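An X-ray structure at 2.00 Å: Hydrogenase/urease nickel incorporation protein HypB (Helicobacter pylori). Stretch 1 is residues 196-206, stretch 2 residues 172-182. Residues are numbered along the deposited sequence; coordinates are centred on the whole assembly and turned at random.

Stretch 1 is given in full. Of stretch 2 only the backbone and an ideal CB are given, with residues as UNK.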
# COMPACT_ATOMS: atom_id res chain seq x y z
N GLN A 196 -1.82 -22.12 -3.93
CA GLN A 196 -0.42 -21.92 -4.32
C GLN A 196 0.17 -20.70 -3.62
O GLN A 196 1.28 -20.75 -3.09
CB GLN A 196 -0.32 -21.76 -5.84
CG GLN A 196 1.10 -21.80 -6.38
CD GLN A 196 1.80 -23.13 -6.12
OE1 GLN A 196 1.31 -24.18 -6.53
NE2 GLN A 196 2.94 -23.08 -5.45
N VAL A 197 -0.58 -19.60 -3.64
CA VAL A 197 -0.16 -18.37 -2.98
C VAL A 197 -0.02 -18.60 -1.48
O VAL A 197 0.94 -18.14 -0.85
CB VAL A 197 -1.14 -17.23 -3.24
CG1 VAL A 197 -0.72 -15.98 -2.49
CG2 VAL A 197 -1.23 -16.94 -4.73
N LYS A 198 -1.00 -19.30 -0.91
CA LYS A 198 -1.00 -19.58 0.52
C LYS A 198 0.23 -20.39 0.91
O LYS A 198 0.89 -20.09 1.90
CB LYS A 198 -2.28 -20.33 0.91
CG LYS A 198 -2.36 -20.69 2.39
CD LYS A 198 -2.64 -19.44 3.23
CE LYS A 198 -2.52 -19.72 4.72
NZ LYS A 198 -2.57 -18.45 5.50
N GLU A 199 0.55 -21.41 0.11
CA GLU A 199 1.65 -22.31 0.42
C GLU A 199 3.00 -21.63 0.22
O GLU A 199 3.94 -21.88 0.97
CB GLU A 199 1.55 -23.57 -0.44
CG GLU A 199 0.42 -24.50 -0.04
CD GLU A 199 0.05 -25.47 -1.15
OE1 GLU A 199 -1.03 -26.09 -1.06
OE2 GLU A 199 0.84 -25.61 -2.11
N ASP A 200 3.09 -20.81 -0.82
CA ASP A 200 4.30 -20.04 -1.08
C ASP A 200 4.57 -19.03 0.03
O ASP A 200 5.70 -18.87 0.48
CB ASP A 200 4.20 -19.32 -2.43
CG ASP A 200 4.40 -20.25 -3.60
OD1 ASP A 200 4.73 -21.44 -3.37
OD2 ASP A 200 4.24 -19.80 -4.75
N MET A 201 3.51 -18.35 0.47
CA MET A 201 3.63 -17.42 1.58
C MET A 201 3.95 -18.15 2.88
O MET A 201 4.61 -17.60 3.76
CB MET A 201 2.36 -16.58 1.75
CG MET A 201 2.20 -15.47 0.74
SD MET A 201 3.59 -14.32 0.77
CE MET A 201 3.51 -13.71 2.45
N GLN A 202 3.47 -19.38 2.99
CA GLN A 202 3.77 -20.20 4.16
C GLN A 202 5.27 -20.43 4.31
O GLN A 202 5.80 -20.42 5.42
CB GLN A 202 3.05 -21.55 4.06
CG GLN A 202 1.60 -21.52 4.51
CD GLN A 202 1.44 -21.23 5.99
OE1 GLN A 202 0.52 -20.52 6.39
NE2 GLN A 202 2.33 -21.79 6.80
N LYS A 203 5.95 -20.63 3.19
CA LYS A 203 7.40 -20.81 3.17
C LYS A 203 8.14 -19.50 3.44
O LYS A 203 9.12 -19.47 4.18
CB LYS A 203 7.85 -21.41 1.84
CG LYS A 203 7.18 -22.76 1.52
CD LYS A 203 7.97 -23.55 0.49
CE LYS A 203 7.57 -23.19 -0.93
NZ LYS A 203 6.30 -23.86 -1.34
N LEU A 204 7.67 -18.42 2.82
CA LEU A 204 8.37 -17.14 2.86
C LEU A 204 8.14 -16.39 4.16
O LEU A 204 9.09 -16.00 4.84
CB LEU A 204 7.93 -16.26 1.68
CG LEU A 204 8.90 -16.09 0.52
CD1 LEU A 204 9.46 -17.43 0.08
CD2 LEU A 204 8.21 -15.39 -0.65
N LYS A 205 6.87 -16.19 4.50
CA LYS A 205 6.50 -15.33 5.62
C LYS A 205 5.14 -15.77 6.18
O LYS A 205 4.12 -15.14 5.89
CB LYS A 205 6.47 -13.87 5.18
CG LYS A 205 6.29 -12.86 6.31
CD LYS A 205 7.20 -11.66 6.08
CE LYS A 205 7.05 -10.61 7.18
NZ LYS A 205 7.25 -9.24 6.63
N PRO A 206 5.13 -16.85 6.96
CA PRO A 206 3.90 -17.48 7.46
C PRO A 206 3.09 -16.59 8.40
O PRO A 206 1.89 -16.85 8.56
CB PRO A 206 4.41 -18.73 8.20
CG PRO A 206 5.83 -18.40 8.55
CD PRO A 206 6.32 -17.62 7.37
N UNK A 172 10.00 -9.00 -2.42
CA UNK A 172 8.83 -8.15 -2.25
C UNK A 172 7.85 -8.74 -1.23
O UNK A 172 7.37 -8.05 -0.34
CB UNK A 172 8.13 -7.95 -3.60
N UNK A 173 7.55 -10.03 -1.38
CA UNK A 173 6.56 -10.66 -0.53
C UNK A 173 7.07 -10.91 0.90
O UNK A 173 6.27 -11.04 1.83
CB UNK A 173 6.12 -11.98 -1.16
N UNK A 174 8.39 -10.99 1.07
CA UNK A 174 8.97 -11.11 2.41
C UNK A 174 8.91 -9.80 3.21
O UNK A 174 9.10 -9.80 4.42
CB UNK A 174 10.42 -11.57 2.30
N UNK A 175 8.67 -8.67 2.54
CA UNK A 175 8.55 -7.41 3.26
C UNK A 175 7.10 -7.08 3.60
O UNK A 175 6.82 -6.07 4.26
CB UNK A 175 9.16 -6.28 2.43
N UNK A 176 6.18 -7.93 3.16
CA UNK A 176 4.76 -7.71 3.39
C UNK A 176 4.35 -8.02 4.83
O UNK A 176 4.68 -9.08 5.37
CB UNK A 176 3.94 -8.56 2.42
N UNK A 177 3.62 -7.09 5.44
CA UNK A 177 2.93 -7.35 6.70
C UNK A 177 1.57 -7.94 6.41
O UNK A 177 0.89 -8.45 7.31
CB UNK A 177 2.80 -6.07 7.53
N UNK A 178 1.16 -7.87 5.15
CA UNK A 178 -0.08 -8.46 4.68
C UNK A 178 -0.05 -8.59 3.17
O UNK A 178 0.55 -7.75 2.48
CB UNK A 178 -1.28 -7.63 5.12
N UNK A 179 -0.68 -9.63 2.65
CA UNK A 179 -0.79 -9.81 1.21
C UNK A 179 -2.25 -9.80 0.82
O UNK A 179 -3.09 -10.45 1.46
CB UNK A 179 -0.12 -11.11 0.76
N UNK A 180 -2.57 -9.03 -0.21
CA UNK A 180 -3.92 -9.01 -0.75
C UNK A 180 -3.97 -9.70 -2.11
O UNK A 180 -3.29 -9.28 -3.04
CB UNK A 180 -4.43 -7.57 -0.86
N UNK A 181 -4.77 -10.75 -2.21
CA UNK A 181 -5.07 -11.33 -3.52
C UNK A 181 -6.21 -10.53 -4.13
O UNK A 181 -7.37 -10.71 -3.77
CB UNK A 181 -5.43 -12.81 -3.41
N UNK A 182 -5.87 -9.64 -5.05
CA UNK A 182 -6.84 -8.69 -5.58
C UNK A 182 -7.50 -9.24 -6.84
O UNK A 182 -7.02 -10.21 -7.42
CB UNK A 182 -6.17 -7.35 -5.88

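Position 172 has helical angles (-65/-48), its CA-to-CB bond points away, and nothing of stretch 1 lies within 5.5 Å of the ideal CB. Stretch 1 sets no preference; the deposited residue is Met-172.

At 173 the bond runs sideways, yet the ideal CB lies 3.9 Å from Met-201 SD and 4.0 Å from Leu-204 CD2. An apolar side chain, aliphatic or aromatic, suits such neighbours. It is Phe-173, chi1 -74° (m). Its CB packs against Met-201 SD (3.9 Å) and Leu-204 CD2 (4.1 Å), and Met-201 SD sits 5.1 Å from the Phe-173 ring centroid, 58° off the normal, an oblique sulfur-aromatic contact.

At 174 the bond is again sideways, and the ideal CB is 5.0 Å from Lys-205 CD and 5.1 Å from Leu-204 CG. That spacing leaves room for further atoms beside carbon, so leucine, methionine or the aliphatic part of a longer chain would fit. Met-174 is found, with CG 3.8 Å from Leu-204 CG. Its backbone also takes part: Lys-205 NZ donates to Met-174 O at 2.9 Å, a bond independent of the side chain.

Position 175 points away, with its ideal CB 5.5 Å from Lys-205 NZ, so many residues are possible. Cys-175 has chi1 84° (p) and is barely covered by stretch 1.

At 176, phi/psi of -75/131 leaves the helical region. The ideal CB is 5.2 Å from Met-201 CE, which favours a small or apolar residue without requiring one. Ala-176 contributes chiefly its carbonyl: Lys-205 NZ donates to Ala-176 O at 2.9 Å, so one ammonium group joins the carbonyls of residues 174 and 176.

Position 177 points away and has no stretch 1 atom within 5.5 Å of its ideal CB. The nearby ammonium makes an acidic or neutral polar residue plausible. In Asp-177, OD1 lies 4.6 Å from Lys-205 NZ, beyond a salt bridge; the O of a water bridges them, 2.7 Å from Asp-177 OD1, to which the water donates, and a short 2.4 Å from Lys-205 NZ, from which it accepts.

Position 178 points away and is unconstrained here; it is Ala-178.

At 179 the angles are extended (-119/133), and CA-to-CB points toward stretch 1, with the ideal CB 4.8 Å from Met-201 CE. Valine, isoleucine or leucine would suit. Val-179, chi1 t, brings CG2 to 3.6 Å from Met-201 CE.

Position 180 is out of reach: Ile-180.

Position 181 points toward the helix, but its ideal CB has no neighbour within 5.5 Å, so the side chain must reach beyond CB; valine, isoleucine, leucine or methionine would suit the apolar Val-197. Ile-181 (chi1 m, chi2 t) extends CD1 to 4.0 Å from Val-197 CG1.

Position 182 is out of reach: Ser-182.

Stretch 2, residues 172-182: MFMCADAVIIS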
# COMPACT_ATOMS: atom_id res chain seq x y z
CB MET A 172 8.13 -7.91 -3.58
CG MET A 172 6.83 -7.12 -3.45
SD MET A 172 7.02 -5.44 -2.80
CE MET A 172 7.74 -4.61 -4.22
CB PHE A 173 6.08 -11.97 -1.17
CG PHE A 173 5.15 -11.75 -2.33
CD1 PHE A 173 3.80 -11.51 -2.11
CD2 PHE A 173 5.62 -11.77 -3.63
CE1 PHE A 173 2.93 -11.30 -3.18
CE2 PHE A 173 4.76 -11.56 -4.70
CZ PHE A 173 3.42 -11.33 -4.47
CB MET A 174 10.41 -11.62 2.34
CG MET A 174 10.52 -13.14 2.25
SD MET A 174 12.22 -13.75 2.18
CE MET A 174 12.78 -13.09 0.62
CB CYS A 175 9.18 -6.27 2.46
SG CYS A 175 8.13 -5.51 1.21
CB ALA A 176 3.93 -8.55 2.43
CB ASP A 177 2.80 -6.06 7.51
CG ASP A 177 4.13 -5.43 7.82
OD1 ASP A 177 4.85 -5.96 8.69
OD2 ASP A 177 4.47 -4.41 7.19
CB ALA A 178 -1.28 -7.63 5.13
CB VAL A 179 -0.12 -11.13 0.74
CG1 VAL A 179 -0.25 -11.29 -0.77
CG2 VAL A 179 1.33 -11.17 1.15
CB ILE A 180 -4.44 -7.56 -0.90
CG1 ILE A 180 -4.52 -6.88 0.47
CG2 ILE A 180 -5.80 -7.54 -1.59
CD1 ILE A 180 -4.74 -5.39 0.38
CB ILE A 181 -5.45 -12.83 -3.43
CG1 ILE A 181 -4.32 -13.64 -2.79
CG2 ILE A 181 -5.78 -13.38 -4.81
CD1 ILE A 181 -4.64 -15.11 -2.60
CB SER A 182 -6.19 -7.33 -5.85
OG SER A 182 -5.09 -7.44 -6.72
O HOH W 1 7.08 -7.51 8.29
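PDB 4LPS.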